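Local coordinates for Non-structural protein 5 (Modoc virus, PDB 2WA1) that probably methylates the cap of viral RNA, with S-adenosylmethionine as methyl donor, through its FtsJ-like methyltransferase domain, at residues M144-A149 / I177-E182; L71-E76 / I217-S222; T85-G90 / K110-G115. The protein carries 4 engineered substitutions. All blocks are in the same frame, centred on the assembly; numbering follows the deposited sequence.

Overall arrangement
Contact 3 is the buried one. It pairs two adjacent strands, 86-89 and 106-112, of the Rossmann-like sheet through backbone hydrogen bonds. Contacts 1 and 2 are only partly buried, and neither has a hydrogen bond between its segments. Each centres on a tryptophan of a helix, with a proline of a loop over one face of the indole. Contacts 1 and 3 touch. Phe147 and Trp180 of contact 1 pack on Val87, on the sheet face that also carries Leu89. Contact 2 lies apart, its centre about 23 Å from that of contact 1. It joins helix 66-76 to the end of strand 215-217 and the loop after it, and encloses both other contacts along the chain.

Contact 1: residues M144-A149 / I177-E182; sequences MEPFQA and ISRWLE
Pro146 lies over one face of the Trp180 indole. Its CA is 3.6 Å from the centroid of the six-membered ring and only 8° off the ring normal, a CH-pi contact. Its CB continues the cover inward, 3.8 Å from Trp180 CD2. Phe147 takes the far end of the six-membered ring in a T-shaped stack. The edge of Trp180 meets the Phe147 face, with the planes at 79°. Trp180 CH2 stands over the centre of the phenyl ring, 3.7 Å from Phe147 CE2. The first torsion of Phe147 (chi1 54°) places the ring between its own backbone N and carbonyl carbon, beside the indole. Met144 CE touches Trp180 CZ2 at 4.1 Å, while Ala149 CB borders the edge at CE3. On the outer side, Pro146 CD sits over a face of the Arg179 guanidinium, 3.7 Å from NH2. Glu145 OE2 stays 5.9 Å from Arg179 NH2, so any attraction between these opposite charges is probably weak. Asn184 forms the second shell. Its ND2 bonds to Phe147 O and Trp180 O, and its OD1 accepts from Ala149 N. This ties the loop to the end of helix 163-183. The contact packs on the sheet: Trp180 meets Val152 of strand 151-154, and Phe147 and Ala149 meet Val87 of strand 86-89.

Contact 2: residues L71-E76 / I217-S222; sequences LAWIDE and IRVPLS
Trp73 projects from helix 66-76 into the loop 217-222, where Val219 to Ser222 form a type I beta turn. Its CB points at the loop, and CG lies anti to the backbone N (chi1 -172°), which carries the indole outward from the helix. CD1 meets Leu221 CD1 at 3.8 Å. NE1 passes near Pro220 CG, also at 3.8 Å. The benzene end takes the closest packing. Pro220 CD is 3.3 Å from CZ2 and 3.5 Å from the centroid of the six-membered ring, 19° off its normal. This is a CH-pi contact over the face. CH2 approaches Arg218 O, and CZ3 reaches Ile217 CD1 at 4.1 Å, near the ring plane at the edge. CE3 closes the circuit on Val219 CG1 at 3.9 Å. Alongside, Ile74 CG1 touches both Val219 CG2 (3.6 Å) and Ile217 CD1 (3.8 Å). Arg218 points the other way. No hydrogen bond joins the two segments. The contact therefore rests on apolar fit and on the proline at the indole face, while the Arg218 guanidinium finds its partners elsewhere, NH1 bonding to the carbonyls of Thr226 and Glu228.

Contact 3: residues T85-G90 / K110-G115; sequences TVVDLG and KAYTLG. Engineered in segment 85-90: Thr85 (natural residue Ser).
Two parallel strands pair here, 86-89 and 110-112, neighbours in the sheet and joined by the beta-alpha-beta crossover through helix 95-101. Their axes come within 4.7 Å and run 8° apart. Lys110 N gives a nearly straight bond to Val86 O (2.8 Å). Asp88 then uses both of its backbone atoms: its N donates to Lys110 O and its O accepts from Tyr112 N, each at 3.0 Å. The last bond, Gly90 N to Tyr112 O, is weak and bent to 123°, just where the strand gives way to a turn. That turn begins the glycine-rich segment which, in related methyltransferases, lines the S-adenosylmethionine site. Tyr112 CG lies anti to the carbonyl carbon (chi1 -56°), and the ring lies beside strand 86-89, with CE2 4.1 Å from Val87 CG1 and CD2 4.4 Å from Leu89 CD2. At the start, CG2 of the engineered Thr85 touches Lys110 CD at 3.7 Å. Asp88 and Ala111 share the face toward helix 95-101, and Asp88 OD2 is hydrogen-bonded to Ser97 OG there. On the other face, Val87 and Leu89 pack against helix 163-183, while strand 151-154 flanks 86-89 on its far side.

Contact 1: residues M144-A149 / I177-E182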
ATOM      1  N   MET A 144      11.504  -0.249 -14.432  1.00 41.05           N
ATOM      2  CA  MET A 144      10.543  -0.189 -15.555  1.00 41.08           C
ATOM      3  C   MET A 144      10.193   1.234 -15.922  1.00 39.80           C
ATOM      4  O   MET A 144       9.840   2.016 -15.051  1.00 38.66           O
ATOM      5  CB  MET A 144       9.215  -0.855 -15.178  1.00 41.19           C
ATOM      6  CG  MET A 144       9.106  -2.345 -15.353  1.00 42.87           C
ATOM      7  SD  MET A 144       7.342  -2.796 -15.421  1.00 43.86           S
ATOM      8  CE  MET A 144       6.818  -2.315 -13.796  1.00 41.91           C
ATOM      9  N   GLU A 145      10.240   1.570 -17.213  1.00 39.51           N
ATOM     10  CA  GLU A 145       9.694   2.857 -17.670  1.00 40.12           C
ATOM     11  C   GLU A 145       8.147   2.813 -17.571  1.00 38.04           C
ATOM     12  O   GLU A 145       7.543   1.779 -17.875  1.00 37.92           O
ATOM     13  CB  GLU A 145      10.122   3.166 -19.121  1.00 40.28           C
ATOM     14  CG  GLU A 145      11.483   3.866 -19.291  1.00 43.69           C
ATOM     15  CD  GLU A 145      11.854   4.048 -20.778  1.00 45.17           C
ATOM     16  OE1 GLU A 145      11.961   3.019 -21.510  1.00 50.28           O
ATOM     17  OE2 GLU A 145      12.022   5.216 -21.228  1.00 51.13           O
ATOM     18  N   PRO A 146       7.511   3.917 -17.133  1.00 36.28           N
ATOM     19  CA  PRO A 146       6.053   3.967 -17.121  1.00 35.77           C
ATOM     20  C   PRO A 146       5.436   3.922 -18.530  1.00 35.58           C
ATOM     21  O   PRO A 146       6.064   4.332 -19.507  1.00 35.31           O
ATOM     22  CB  PRO A 146       5.740   5.315 -16.486  1.00 35.15           C
ATOM     23  CG  PRO A 146       7.014   5.801 -15.907  1.00 36.17           C
ATOM     24  CD  PRO A 146       8.111   5.165 -16.643  1.00 36.25           C
ATOM     25  N   PHE A 147       4.203   3.440 -18.611  1.00 34.71           N
ATOM     26  CA  PHE A 147       3.456   3.404 -19.869  1.00 33.73           C
ATOM     27  C   PHE A 147       1.993   3.673 -19.543  1.00 33.00           C
ATOM     28  O   PHE A 147       1.677   3.904 -18.371  1.00 32.99           O
ATOM     29  CB  PHE A 147       3.686   2.081 -20.613  1.00 33.60           C
ATOM     30  CG  PHE A 147       3.395   0.846 -19.801  1.00 33.16           C
ATOM     31  CD1 PHE A 147       2.090   0.522 -19.429  1.00 32.43           C
ATOM     32  CD2 PHE A 147       4.417  -0.027 -19.462  1.00 33.78           C
ATOM     33  CE1 PHE A 147       1.812  -0.626 -18.683  1.00 31.69           C
ATOM     34  CE2 PHE A 147       4.144  -1.176 -18.709  1.00 34.77           C
ATOM     35  CZ  PHE A 147       2.827  -1.472 -18.329  1.00 31.87           C
ATOM     36  N   GLN A 148       1.113   3.678 -20.546  1.00 31.83           N
ATOM     37  CA  GLN A 148      -0.309   4.040 -20.335  1.00 31.08           C
ATOM     38  C   GLN A 148      -0.981   3.188 -19.275  1.00 29.13           C
ATOM     39  O   GLN A 148      -0.892   1.961 -19.304  1.00 28.89           O
ATOM     40  CB  GLN A 148      -1.131   3.928 -21.632  1.00 31.55           C
ATOM     41  CG  GLN A 148      -2.414   4.764 -21.638  1.00 33.60           C
ATOM     42  CD  GLN A 148      -3.598   4.128 -20.898  1.00 36.27           C
ATOM     43  OE1 GLN A 148      -3.819   2.913 -20.967  1.00 37.65           O
ATOM     44  NE2 GLN A 148      -4.379   4.966 -20.202  1.00 36.80           N
ATOM     45  N   ALA A 149      -1.650   3.860 -18.348  1.00 27.71           N
ATOM     46  CA  ALA A 149      -2.396   3.187 -17.312  1.00 26.84           C
ATOM     47  C   ALA A 149      -3.504   4.085 -16.841  1.00 25.67           C
ATOM     48  O   ALA A 149      -3.308   5.267 -16.597  1.00 26.24           O
ATOM     49  CB  ALA A 149      -1.478   2.767 -16.144  1.00 26.31           C
ATOM     50  N   ILE A 177       6.233   5.285  -7.967  1.00 28.40           N
ATOM     51  CA  ILE A 177       4.830   5.572  -8.223  1.00 28.42           C
ATOM     52  C   ILE A 177       4.616   6.981  -8.791  1.00 28.87           C
ATOM     53  O   ILE A 177       3.742   7.182  -9.654  1.00 27.66           O
ATOM     54  CB  ILE A 177       3.943   5.319  -6.960  1.00 28.80           C
ATOM     55  CG1 ILE A 177       3.850   3.817  -6.643  1.00 28.44           C
ATOM     56  CG2 ILE A 177       2.555   5.929  -7.102  1.00 29.13           C
ATOM     57  CD1 ILE A 177       3.566   2.916  -7.836  1.00 29.45           C
ATOM     58  N   SER A 178       5.405   7.942  -8.302  1.00 28.61           N
ATOM     59  CA  SER A 178       5.400   9.309  -8.822  1.00 29.23           C
ATOM     60  C   SER A 178       5.588   9.406 -10.345  1.00 28.76           C
ATOM     61  O   SER A 178       4.913  10.198 -10.993  1.00 28.99           O
ATOM     62  CB  SER A 178       6.460  10.171  -8.127  1.00 29.01           C
ATOM     63  OG  SER A 178       5.952  10.594  -6.874  1.00 32.61           O
ATOM     64  N   ARG A 179       6.497   8.627 -10.906  1.00 29.13           N
ATOM     65  CA  ARG A 179       6.709   8.711 -12.338  1.00 30.23           C
ATOM     66  C   ARG A 179       5.526   8.151 -13.116  1.00 29.77           C
ATOM     67  O   ARG A 179       5.247   8.624 -14.203  1.00 29.24           O
ATOM     68  CB  ARG A 179       8.009   8.059 -12.801  1.00 31.27           C
ATOM     69  CG  ARG A 179       8.772   7.236 -11.820  1.00 35.50           C
ATOM     70  CD  ARG A 179      10.264   7.305 -12.094  1.00 39.48           C
ATOM     71  NE  ARG A 179      10.551   7.482 -13.520  1.00 46.56           N
ATOM     72  CZ  ARG A 179      11.004   6.532 -14.345  1.00 49.16           C
ATOM     73  NH1 ARG A 179      11.248   5.299 -13.894  1.00 47.80           N
ATOM     74  NH2 ARG A 179      11.232   6.830 -15.633  1.00 49.43           N
ATOM     75  N   TRP A 180       4.829   7.161 -12.547  1.00 28.87           N
ATOM     76  CA  TRP A 180       3.616   6.593 -13.173  1.00 27.90           C
ATOM     77  C   TRP A 180       2.449   7.561 -13.118  1.00 28.46           C
ATOM     78  O   TRP A 180       1.687   7.682 -14.088  1.00 28.25           O
ATOM     79  CB  TRP A 180       3.227   5.260 -12.526  1.00 27.10           C
ATOM     80  CG  TRP A 180       4.100   4.132 -12.914  1.00 25.47           C
ATOM     81  CD1 TRP A 180       5.289   3.805 -12.366  1.00 24.25           C
ATOM     82  CD2 TRP A 180       3.857   3.178 -13.956  1.00 27.81           C
ATOM     83  NE1 TRP A 180       5.805   2.700 -12.974  1.00 26.38           N
ATOM     84  CE2 TRP A 180       4.945   2.289 -13.962  1.00 26.73           C
ATOM     85  CE3 TRP A 180       2.806   2.976 -14.876  1.00 27.25           C
ATOM     86  CZ2 TRP A 180       5.040   1.206 -14.867  1.00 27.11           C
ATOM     87  CZ3 TRP A 180       2.900   1.906 -15.774  1.00 25.99           C
ATOM     88  CH2 TRP A 180       4.015   1.038 -15.760  1.00 26.26           C
ATOM     89  N   LEU A 181       2.311   8.264 -11.998  1.00 28.52           N
ATOM     90  CA  LEU A 181       1.230   9.221 -11.825  1.00 30.24           C
ATOM     91  C   LEU A 181       1.445  10.503 -12.636  1.00 31.60           C
ATOM     92  O   LEU A 181       0.478  11.166 -13.055  1.00 31.65           O
ATOM     93  CB  LEU A 181       1.005   9.545 -10.343  1.00 29.30           C
ATOM     94  CG  LEU A 181       0.741   8.358  -9.406  1.00 29.89           C
ATOM     95  CD1 LEU A 181       0.356   8.834  -8.011  1.00 29.04           C
ATOM     96  CD2 LEU A 181      -0.295   7.395  -9.936  1.00 27.69           C
ATOM     97  N   GLU A 182       2.711  10.843 -12.837  1.00 33.16           N
ATOM     98  CA  GLU A 182       3.098  11.989 -13.653  1.00 35.27           C
ATOM     99  C   GLU A 182       2.880  11.653 -15.136  1.00 35.19           C
ATOM    100  O   GLU A 182       2.313  12.453 -15.875  1.00 35.70           O
ATOM    101  CB  GLU A 182       4.571  12.358 -13.380  1.00 35.86           C
ATOM    102  CG  GLU A 182       5.077  13.654 -14.063  1.00 40.45           C
ATOM    103  CD  GLU A 182       4.411  14.952 -13.573  1.00 46.52           C
ATOM    104  OE1 GLU A 182       3.923  15.033 -12.416  1.00 50.29           O
ATOM    105  OE2 GLU A 182       4.395  15.924 -14.359  1.00 50.39           O
TER

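Contact 2: residues L71-E76 / I217-S222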
ATOM      1  N   LEU A  71      -7.857  -4.753  -0.712  1.00 21.56           N
ATOM      2  CA  LEU A  71      -8.199  -3.996  -1.919  1.00 21.32           C
ATOM      3  C   LEU A  71      -9.723  -3.876  -2.084  1.00 21.86           C
ATOM      4  O   LEU A  71     -10.231  -2.808  -2.414  1.00 21.76           O
ATOM      5  CB  LEU A  71      -7.579  -4.607  -3.160  1.00 20.55           C
ATOM      6  CG  LEU A  71      -7.791  -3.773  -4.441  1.00 20.43           C
ATOM      7  CD1 LEU A  71      -7.273  -2.280  -4.299  1.00 20.70           C
ATOM      8  CD2 LEU A  71      -7.125  -4.503  -5.609  1.00 18.96           C
ATOM      9  N   ALA A  72     -10.434  -4.974  -1.823  1.00 23.04           N
ATOM     10  CA  ALA A  72     -11.893  -4.995  -1.869  1.00 23.65           C
ATOM     11  C   ALA A  72     -12.490  -3.960  -0.924  1.00 24.02           C
ATOM     12  O   ALA A  72     -13.397  -3.218  -1.298  1.00 24.85           O
ATOM     13  CB  ALA A  72     -12.391  -6.396  -1.527  1.00 23.35           C
ATOM     14  N   TRP A  73     -11.961  -3.882   0.299  1.00 24.21           N
ATOM     15  CA  TRP A  73     -12.435  -2.882   1.260  1.00 23.53           C
ATOM     16  C   TRP A  73     -12.227  -1.448   0.771  1.00 23.47           C
ATOM     17  O   TRP A  73     -13.126  -0.632   0.886  1.00 23.50           O
ATOM     18  CB  TRP A  73     -11.775  -3.102   2.635  1.00 23.60           C
ATOM     19  CG  TRP A  73     -12.335  -2.262   3.703  1.00 21.34           C
ATOM     20  CD1 TRP A  73     -13.314  -2.623   4.605  1.00 22.84           C
ATOM     21  CD2 TRP A  73     -11.994  -0.911   4.009  1.00 23.45           C
ATOM     22  NE1 TRP A  73     -13.589  -1.586   5.442  1.00 21.04           N
ATOM     23  CE2 TRP A  73     -12.802  -0.518   5.104  1.00 22.68           C
ATOM     24  CE3 TRP A  73     -11.067   0.007   3.482  1.00 23.96           C
ATOM     25  CZ2 TRP A  73     -12.715   0.751   5.683  1.00 22.85           C
ATOM     26  CZ3 TRP A  73     -10.994   1.265   4.042  1.00 22.44           C
ATOM     27  CH2 TRP A  73     -11.806   1.624   5.144  1.00 23.09           C
ATOM     28  N   ILE A  74     -11.044  -1.148   0.226  1.00 24.12           N
ATOM     29  CA  ILE A  74     -10.739   0.173  -0.304  1.00 23.71           C
ATOM     30  C   ILE A  74     -11.653   0.516  -1.496  1.00 25.29           C
ATOM     31  O   ILE A  74     -12.170   1.628  -1.597  1.00 25.01           O
ATOM     32  CB  ILE A  74      -9.244   0.278  -0.757  1.00 23.77           C
ATOM     33  CG1 ILE A  74      -8.264   0.154   0.453  1.00 23.16           C
ATOM     34  CG2 ILE A  74      -9.020   1.588  -1.415  1.00 21.21           C
ATOM     35  CD1 ILE A  74      -6.762  -0.112   0.046  1.00 22.46           C
ATOM     36  N   ASP A  75     -11.796  -0.442  -2.408  1.00 26.38           N
ATOM     37  CA  ASP A  75     -12.739  -0.351  -3.546  1.00 28.56           C
ATOM     38  C   ASP A  75     -14.176   0.012  -3.110  1.00 29.93           C
ATOM     39  O   ASP A  75     -14.729   1.043  -3.529  1.00 30.74           O
ATOM     40  CB  ASP A  75     -12.710  -1.695  -4.286  1.00 27.93           C
ATOM     41  CG  ASP A  75     -13.431  -1.663  -5.642  1.00 28.49           C
ATOM     42  OD1 ASP A  75     -13.665  -0.575  -6.188  1.00 28.45           O
ATOM     43  OD2 ASP A  75     -13.721  -2.766  -6.144  1.00 30.34           O
ATOM     44  N   GLU A  76     -14.763  -0.803  -2.234  1.00 31.91           N
ATOM     45  CA  GLU A  76     -16.134  -0.555  -1.748  1.00 34.61           C
ATOM     46  C   GLU A  76     -16.341   0.781  -1.016  1.00 34.90           C
ATOM     47  O   GLU A  76     -17.463   1.296  -0.983  1.00 35.97           O
ATOM     48  CB  GLU A  76     -16.599  -1.707  -0.864  1.00 34.44           C
ATOM     49  CG  GLU A  76     -16.486  -3.083  -1.522  1.00 36.82           C
ATOM     50  CD  GLU A  76     -16.712  -4.219  -0.528  1.00 38.29           C
ATOM     51  OE1 GLU A  76     -17.294  -3.963   0.576  1.00 41.79           O
ATOM     52  OE2 GLU A  76     -16.309  -5.366  -0.858  1.00 41.57           O
ATOM     53  N   ILE A 217      -5.253   6.586   3.721  1.00 20.26           N
ATOM     54  CA  ILE A 217      -6.247   5.921   4.531  1.00 20.54           C
ATOM     55  C   ILE A 217      -5.718   4.692   5.270  1.00 18.60           C
ATOM     56  O   ILE A 217      -4.790   4.034   4.825  1.00 18.34           O
ATOM     57  CB  ILE A 217      -7.523   5.508   3.696  1.00 20.40           C
ATOM     58  CG1 ILE A 217      -7.144   4.522   2.571  1.00 21.09           C
ATOM     59  CG2 ILE A 217      -8.232   6.753   3.157  1.00 20.41           C
ATOM     60  CD1 ILE A 217      -8.346   3.618   2.039  1.00 21.59           C
ATOM     61  N   ARG A 218      -6.348   4.373   6.383  1.00 18.77           N
ATOM     62  CA  ARG A 218      -6.007   3.132   7.084  1.00 18.79           C
ATOM     63  C   ARG A 218      -7.093   2.099   6.805  1.00 19.76           C
ATOM     64  O   ARG A 218      -8.268   2.385   6.981  1.00 20.81           O
ATOM     65  CB  ARG A 218      -5.892   3.398   8.602  1.00 18.32           C
ATOM     66  CG  ARG A 218      -5.779   2.160   9.459  1.00 16.07           C
ATOM     67  CD  ARG A 218      -4.374   1.535   9.356  1.00 16.09           C
ATOM     68  NE  ARG A 218      -4.168   0.480  10.350  1.00 17.40           N
ATOM     69  CZ  ARG A 218      -3.051  -0.240  10.462  1.00 15.79           C
ATOM     70  NH1 ARG A 218      -2.036  -0.024   9.638  1.00 14.88           N
ATOM     71  NH2 ARG A 218      -2.971  -1.207  11.368  1.00 15.26           N
ATOM     72  N   VAL A 219      -6.698   0.905   6.397  1.00 19.93           N
ATOM     73  CA  VAL A 219      -7.645  -0.190   6.223  1.00 20.72           C
ATOM     74  C   VAL A 219      -7.792  -0.939   7.559  1.00 20.72           C
ATOM     75  O   VAL A 219      -6.797  -1.358   8.119  1.00 20.52           O
ATOM     76  CB  VAL A 219      -7.196  -1.149   5.074  1.00 19.99           C
ATOM     77  CG1 VAL A 219      -8.216  -2.292   4.861  1.00 19.80           C
ATOM     78  CG2 VAL A 219      -6.969  -0.327   3.776  1.00 20.32           C
ATOM     79  N   PRO A 220      -9.036  -1.061   8.086  1.00 21.48           N
ATOM     80  CA  PRO A 220      -9.241  -1.740   9.381  1.00 22.18           C
ATOM     81  C   PRO A 220      -8.948  -3.225   9.464  1.00 22.25           C
ATOM     82  O   PRO A 220      -8.875  -3.771  10.577  1.00 21.75           O
ATOM     83  CB  PRO A 220     -10.709  -1.424   9.743  1.00 22.68           C
ATOM     84  CG  PRO A 220     -11.367  -1.074   8.452  1.00 23.23           C
ATOM     85  CD  PRO A 220     -10.285  -0.465   7.564  1.00 20.49           C
ATOM     86  N   LEU A 221      -8.766  -3.865   8.311  1.00 21.92           N
ATOM     87  CA  LEU A 221      -8.345  -5.259   8.240  1.00 22.29           C
ATOM     88  C   LEU A 221      -6.852  -5.384   8.465  1.00 21.04           C
ATOM     89  O   LEU A 221      -6.367  -6.479   8.747  1.00 21.45           O
ATOM     90  CB  LEU A 221      -8.682  -5.880   6.853  1.00 22.65           C
ATOM     91  CG  LEU A 221     -10.130  -6.151   6.405  1.00 24.33           C
ATOM     92  CD1 LEU A 221     -11.023  -4.950   6.597  1.00 25.89           C
ATOM     93  CD2 LEU A 221     -10.148  -6.543   4.931  1.00 24.58           C
ATOM     94  N   SER A 222      -6.111  -4.285   8.283  1.00 19.88           N
ATOM     95  CA  SER A 222      -4.662  -4.275   8.565  1.00 19.56           C
ATOM     96  C   SER A 222      -4.435  -4.659  10.034  1.00 18.17           C
ATOM     97  O   SER A 222      -5.145  -4.204  10.921  1.00 18.38           O
ATOM     98  CB  SER A 222      -4.012  -2.898   8.283  1.00 18.75           C
ATOM     99  OG  SER A 222      -3.859  -2.653   6.879  1.00 21.23           O
TER

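Contact 3: residues T85-G90 / K110-G115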
ATOM      1  N   THR A  85      -7.110   0.293 -18.253  1.00 23.27           N
ATOM      2  CA  THR A  85      -5.897  -0.501 -18.094  1.00 23.54           C
ATOM      3  C   THR A  85      -5.349  -0.315 -16.663  1.00 23.36           C
ATOM      4  O   THR A  85      -5.053   0.804 -16.228  1.00 22.96           O
ATOM      5  CB  THR A  85      -4.827  -0.090 -19.132  1.00 24.18           C
ATOM      6  OG1 THR A  85      -5.358  -0.303 -20.445  1.00 24.83           O
ATOM      7  CG2 THR A  85      -3.546  -0.920 -18.962  1.00 23.81           C
ATOM      8  N   VAL A  86      -5.249  -1.434 -15.952  1.00 23.08           N
ATOM      9  CA  VAL A  86      -4.775  -1.479 -14.570  1.00 22.32           C
ATOM     10  C   VAL A  86      -3.360  -2.044 -14.582  1.00 21.78           C
ATOM     11  O   VAL A  86      -3.113  -3.089 -15.156  1.00 21.67           O
ATOM     12  CB  VAL A  86      -5.743  -2.347 -13.662  1.00 21.98           C
ATOM     13  CG1 VAL A  86      -5.185  -2.567 -12.231  1.00 22.62           C
ATOM     14  CG2 VAL A  86      -7.132  -1.704 -13.593  1.00 22.68           C
ATOM     15  N   VAL A  87      -2.419  -1.302 -13.989  1.00 21.79           N
ATOM     16  CA  VAL A  87      -1.075  -1.822 -13.752  1.00 21.89           C
ATOM     17  C   VAL A  87      -0.952  -2.198 -12.258  1.00 21.35           C
ATOM     18  O   VAL A  87      -1.271  -1.393 -11.376  1.00 21.85           O
ATOM     19  CB  VAL A  87       0.036  -0.803 -14.184  1.00 21.81           C
ATOM     20  CG1 VAL A  87       1.385  -1.374 -13.922  1.00 23.35           C
ATOM     21  CG2 VAL A  87      -0.080  -0.546 -15.677  1.00 23.48           C
ATOM     22  N   ASP A  88      -0.527  -3.424 -12.015  1.00 21.50           N
ATOM     23  CA  ASP A  88      -0.238  -3.958 -10.693  1.00 22.10           C
ATOM     24  C   ASP A  88       1.284  -4.137 -10.566  1.00 22.34           C
ATOM     25  O   ASP A  88       1.852  -5.134 -11.020  1.00 22.45           O
ATOM     26  CB  ASP A  88      -0.964  -5.304 -10.529  1.00 22.31           C
ATOM     27  CG  ASP A  88      -0.923  -5.836  -9.096  1.00 23.66           C
ATOM     28  OD1 ASP A  88      -0.379  -5.132  -8.233  1.00 22.46           O
ATOM     29  OD2 ASP A  88      -1.411  -6.971  -8.845  1.00 23.07           O
ATOM     30  N   LEU A  89       1.933  -3.173  -9.924  1.00 23.24           N
ATOM     31  CA  LEU A  89       3.390  -3.224  -9.677  1.00 24.34           C
ATOM     32  C   LEU A  89       3.726  -3.986  -8.385  1.00 25.40           C
ATOM     33  O   LEU A  89       3.236  -3.649  -7.289  1.00 25.58           O
ATOM     34  CB  LEU A  89       3.958  -1.809  -9.625  1.00 23.41           C
ATOM     35  CG  LEU A  89       3.684  -0.958 -10.854  1.00 25.27           C
ATOM     36  CD1 LEU A  89       3.999   0.532 -10.596  1.00 24.56           C
ATOM     37  CD2 LEU A  89       4.434  -1.495 -12.085  1.00 24.44           C
ATOM     38  N   GLY A  90       4.549  -5.014  -8.532  1.00 26.14           N
ATOM     39  CA  GLY A  90       4.913  -5.914  -7.450  1.00 27.98           C
ATOM     40  C   GLY A  90       3.765  -6.818  -7.074  1.00 29.03           C
ATOM     41  O   GLY A  90       3.422  -6.937  -5.899  1.00 29.46           O
ATOM     42  N   LYS A 110      -2.158  -5.507 -16.293  1.00 22.68           N
ATOM     43  CA  LYS A 110      -0.756  -5.781 -16.626  1.00 22.82           C
ATOM     44  C   LYS A 110      -0.018  -5.850 -15.289  1.00 22.74           C
ATOM     45  O   LYS A 110       0.106  -4.845 -14.601  1.00 22.30           O
ATOM     46  CB  LYS A 110      -0.196  -4.678 -17.532  1.00 23.19           C
ATOM     47  CG  LYS A 110      -0.996  -4.489 -18.858  1.00 25.08           C
ATOM     48  CD  LYS A 110      -0.710  -3.180 -19.533  1.00 25.26           C
ATOM     49  CE  LYS A 110       0.153  -3.361 -20.748  1.00 32.68           C
ATOM     50  NZ  LYS A 110       0.014  -2.138 -21.607  1.00 36.80           N
ATOM     51  N   ALA A 111       0.425  -7.049 -14.923  1.00 23.85           N
ATOM     52  CA  ALA A 111       0.938  -7.341 -13.575  1.00 25.27           C
ATOM     53  C   ALA A 111       2.408  -7.722 -13.646  1.00 26.54           C
ATOM     54  O   ALA A 111       2.810  -8.553 -14.480  1.00 26.76           O
ATOM     55  CB  ALA A 111       0.164  -8.456 -12.953  1.00 24.36           C
ATOM     56  N   TYR A 112       3.203  -7.124 -12.768  1.00 27.72           N
ATOM     57  CA  TYR A 112       4.656  -7.282 -12.814  1.00 30.12           C
ATOM     58  C   TYR A 112       5.192  -7.577 -11.427  1.00 31.51           C
ATOM     59  O   TYR A 112       4.740  -6.988 -10.445  1.00 31.37           O
ATOM     60  CB  TYR A 112       5.330  -6.023 -13.359  1.00 29.95           C
ATOM     61  CG  TYR A 112       4.827  -5.591 -14.712  1.00 31.66           C
ATOM     62  CD1 TYR A 112       5.494  -5.973 -15.884  1.00 31.26           C
ATOM     63  CD2 TYR A 112       3.672  -4.806 -14.832  1.00 31.12           C
ATOM     64  CE1 TYR A 112       5.029  -5.586 -17.135  1.00 31.32           C
ATOM     65  CE2 TYR A 112       3.208  -4.405 -16.083  1.00 31.45           C
ATOM     66  CZ  TYR A 112       3.886  -4.810 -17.230  1.00 31.80           C
ATOM     67  OH  TYR A 112       3.414  -4.421 -18.474  1.00 31.97           O
ATOM     68  N   THR A 113       6.153  -8.487 -11.350  1.00 33.65           N
ATOM     69  CA  THR A 113       6.739  -8.843 -10.063  1.00 36.83           C
ATOM     70  C   THR A 113       8.161  -9.399 -10.209  1.00 38.95           C
ATOM     71  O   THR A 113       8.552  -9.836 -11.287  1.00 38.88           O
ATOM     72  CB  THR A 113       5.827  -9.813  -9.259  1.00 36.33           C
ATOM     73  OG1 THR A 113       6.118  -9.695  -7.856  1.00 37.33           O
ATOM     74  CG2 THR A 113       6.000 -11.255  -9.704  1.00 36.01           C
ATOM     75  N   LEU A 114       8.926  -9.373  -9.119  1.00 42.22           N
ATOM     76  CA  LEU A 114      10.298  -9.892  -9.132  1.00 45.39           C
ATOM     77  C   LEU A 114      10.304 -11.422  -9.274  1.00 47.54           C
ATOM     78  O   LEU A 114      10.919 -11.946 -10.203  1.00 47.80           O
ATOM     79  CB  LEU A 114      11.083  -9.400  -7.906  1.00 45.30           C
ATOM     80  CG  LEU A 114      12.618  -9.465  -7.864  1.00 45.60           C
ATOM     81  CD1 LEU A 114      13.285  -9.031  -9.187  1.00 46.43           C
ATOM     82  CD2 LEU A 114      13.110  -8.617  -6.705  1.00 45.99           C
ATOM     83  N   GLY A 115       9.613 -12.125  -8.374  1.00 50.39           N
ATOM     84  CA  GLY A 115       9.326 -13.563  -8.545  1.00 54.34           C
ATOM     85  C   GLY A 115      10.515 -14.520  -8.592  1.00 57.26           C
ATOM     86  O   GLY A 115      10.350 -15.734  -8.785  1.00 57.36           O
TER